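Local coordinates for protein HTH-type transcriptional regulator cbl (Escherichia coli K12, PDB 2FYI) that probably acts as a LysR-family transcriptional regulator, an accessory factor of the cys regulon, seen here as its cofactor-binding domain, at residues A[86-91]-A[164-169]. Residues are numbered along the deposited sequence; the frame is centred on the assembly and turned at random.
Sequences RWHHSL and VAEQSS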
loop_
_atom_site.group_PDB
_atom_site.type_symbol
_atom_site.label_atom_id
_atom_site.label_comp_id
_atom_site.label_asym_id
_atom_site.label_seq_id
_atom_site.Cartn_x
_atom_site.Cartn_y
_atom_site.Cartn_z
ATOM N N ARG A 86 -1.190 14.534 16.228
ATOM C CA ARG A 86 0.100 14.802 15.571
ATOM C C ARG A 86 1.103 13.663 15.642
ATOM O O ARG A 86 1.039 12.813 16.519
ATOM C CB ARG A 86 0.708 16.107 16.034
ATOM C CG ARG A 86 -0.139 17.231 15.577
ATOM C CD ARG A 86 -0.044 18.372 16.520
ATOM N NE ARG A 86 0.732 19.450 15.914
ATOM C CZ ARG A 86 2.046 19.652 16.071
ATOM N NH1 ARG A 86 2.810 18.858 16.852
ATOM N NH2 ARG A 86 2.602 20.679 15.436
ATOM N N TRP A 87 2.002 13.625 14.665
ATOM C CA TRP A 87 2.968 12.541 14.572
ATOM C C TRP A 87 4.225 12.929 13.840
ATOM O O TRP A 87 4.228 13.888 13.059
ATOM C CB TRP A 87 2.353 11.368 13.870
ATOM C CG TRP A 87 1.973 11.632 12.479
ATOM C CD1 TRP A 87 0.784 12.106 12.039
ATOM C CD2 TRP A 87 2.777 11.402 11.309
ATOM N NE1 TRP A 87 0.780 12.180 10.663
ATOM C CE2 TRP A 87 1.993 11.751 10.190
ATOM C CE3 TRP A 87 4.084 10.929 11.098
ATOM C CZ2 TRP A 87 2.473 11.642 8.874
ATOM C CZ3 TRP A 87 4.555 10.821 9.792
ATOM C CH2 TRP A 87 3.753 11.183 8.698
ATOM N N HIS A 88 5.286 12.165 14.098
ATOM C CA HIS A 88 6.608 12.440 13.551
ATOM C C HIS A 88 7.167 11.246 12.827
ATOM O O HIS A 88 6.806 10.098 13.106
ATOM C CB HIS A 88 7.579 12.718 14.675
ATOM C CG HIS A 88 7.442 14.071 15.279
ATOM N ND1 HIS A 88 8.189 15.148 14.858
ATOM C CD2 HIS A 88 6.667 14.522 16.291
ATOM C CE1 HIS A 88 7.876 16.212 15.574
ATOM N NE2 HIS A 88 6.957 15.857 16.451
ATOM N N HIS A 89 8.107 11.503 11.930
ATOM C CA HIS A 89 8.833 10.403 11.311
ATOM C C HIS A 89 9.898 9.878 12.241
ATOM O O HIS A 89 10.501 10.625 13.027
ATOM C CB HIS A 89 9.509 10.853 10.040
ATOM C CG HIS A 89 8.559 11.214 8.952
ATOM N ND1 HIS A 89 8.322 12.518 8.579
ATOM C CD2 HIS A 89 7.782 10.443 8.161
ATOM C CE1 HIS A 89 7.437 12.535 7.601
ATOM N NE2 HIS A 89 7.098 11.287 7.324
ATOM N N SER A 90 10.166 8.593 12.152
ATOM C CA SER A 90 11.357 8.126 12.797
ATOM C C SER A 90 12.245 7.309 11.843
ATOM O O SER A 90 11.896 7.075 10.685
ATOM C CB SER A 90 11.056 7.465 14.143
ATOM O OG SER A 90 10.429 6.215 13.995
ATOM N N LEU A 91 13.435 6.945 12.303
ATOM C CA LEU A 91 14.428 6.376 11.398
ATOM C C LEU A 91 14.484 4.894 11.661
ATOM O O LEU A 91 14.680 4.471 12.798
ATOM C CB LEU A 91 15.791 7.047 11.616
ATOM C CG LEU A 91 16.911 6.675 10.641
ATOM C CD1 LEU A 91 16.507 6.985 9.238
ATOM C CD2 LEU A 91 18.175 7.407 10.949
ATOM N N VAL A 164 10.131 6.444 8.415
ATOM C CA VAL A 164 8.744 5.986 8.529
ATOM C C VAL A 164 7.994 6.730 9.613
ATOM O O VAL A 164 8.572 7.119 10.613
ATOM C CB VAL A 164 8.654 4.495 8.860
ATOM C CG1 VAL A 164 9.219 3.700 7.765
ATOM C CG2 VAL A 164 9.408 4.189 10.127
ATOM N N ALA A 165 6.700 6.926 9.394
ATOM C CA ALA A 165 5.773 7.380 10.428
ATOM C C ALA A 165 6.019 6.626 11.742
ATOM O O ALA A 165 6.092 5.415 11.732
ATOM C CB ALA A 165 4.362 7.132 9.943
ATOM N N GLU A 166 6.125 7.319 12.872
ATOM C CA GLU A 166 6.466 6.617 14.115
ATOM C C GLU A 166 5.436 5.544 14.531
ATOM O O GLU A 166 5.776 4.539 15.154
ATOM C CB GLU A 166 6.696 7.609 15.255
ATOM C CG GLU A 166 5.464 8.485 15.544
ATOM C CD GLU A 166 5.610 9.446 16.746
ATOM O OE1 GLU A 166 4.922 10.491 16.754
ATOM O OE2 GLU A 166 6.395 9.160 17.675
ATOM N N GLN A 167 4.181 5.757 14.171
ATOM C CA GLN A 167 3.063 4.889 14.567
ATOM C C GLN A 167 3.031 3.511 13.894
ATOM O O GLN A 167 2.253 2.650 14.282
ATOM C CB GLN A 167 1.854 5.662 14.174
ATOM C CG GLN A 167 2.434 6.990 13.856
ATOM C CD GLN A 167 1.779 7.675 12.727
ATOM O OE1 GLN A 167 0.735 7.269 12.237
ATOM N NE2 GLN A 167 2.355 8.762 12.327
ATOM N N SER A 168 3.879 3.303 12.891
ATOM C CA SER A 168 3.898 2.062 12.146
ATOM C C SER A 168 4.727 1.014 12.831
ATOM O O SER A 168 4.801 -0.100 12.379
ATOM C CB SER A 168 4.450 2.293 10.753
ATOM O OG SER A 168 5.687 2.926 10.842
ATOM N N SER A 169 5.382 1.379 13.913
ATOM C CA SER A 169 6.093 0.392 14.702
ATOM C C SER A 169 5.080 -0.570 15.327
ATOM O O SER A 169 5.315 -1.793 15.382
ATOM C CB SER A 169 6.901 1.070 15.807
ATOM O OG SER A 169 6.042 1.422 16.870
#
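The end of strand 161-165 pairs antiparallel with strand 79-94, with Ser90 and Val164 as a hydrogen-bonded pair and His89 and Ala165 as the next, non-hydrogen-bonded one. Ser90 N gives a nearly straight bond to Val164 O (2.7 Å), and Val164 N returns one to Ser90 O (2.9 Å). The side chains of Ser90 and Val164 lie on the same face of the sheet. Beyond Ala165 the chain turns into a short 3-10 segment, yet Glu166 N still reaches His88 O at 2.9 Å, nearly along the C=O axis. Glu166 also binds back through its side chain. Its CG sits between backbone N and carbonyl carbon (chi1 59°), and the extended chain takes Glu166 OE1 to His88 N at 3.2 Å, met from above the carboxylate plane. The other oxygen, OE2, forms a salt bridge with Arg183. Trp87 lays CZ3 against Ala165 CB (3.7 Å), and its NE1 bonds to Ser70 OG. Gln167 CD stands above one indole face, toward the rim, the amide plane turned 69° from the ring. Trp87 CZ3 also lies over one face of the His89 ring, near its rim, with His89 CD2 at the indole edge. Replacing Trp87 with an alanine would probably loosen the packing on Ala165, Gln167 and His89 and would lose the indole bond to Ser70. Ala165 O accepts from both Ser168 OG and Ser168 N; Arg179 also bonds to that OG. The contact lies within the periplasmic-binding-protein-like fold of the domain. Trp87 pairs with Asn189 at the start of strand 189-196, Ser90 and Val164 touch Arg179 of strand 177-180, and Gln167 and Ser168 meet helix 22-27.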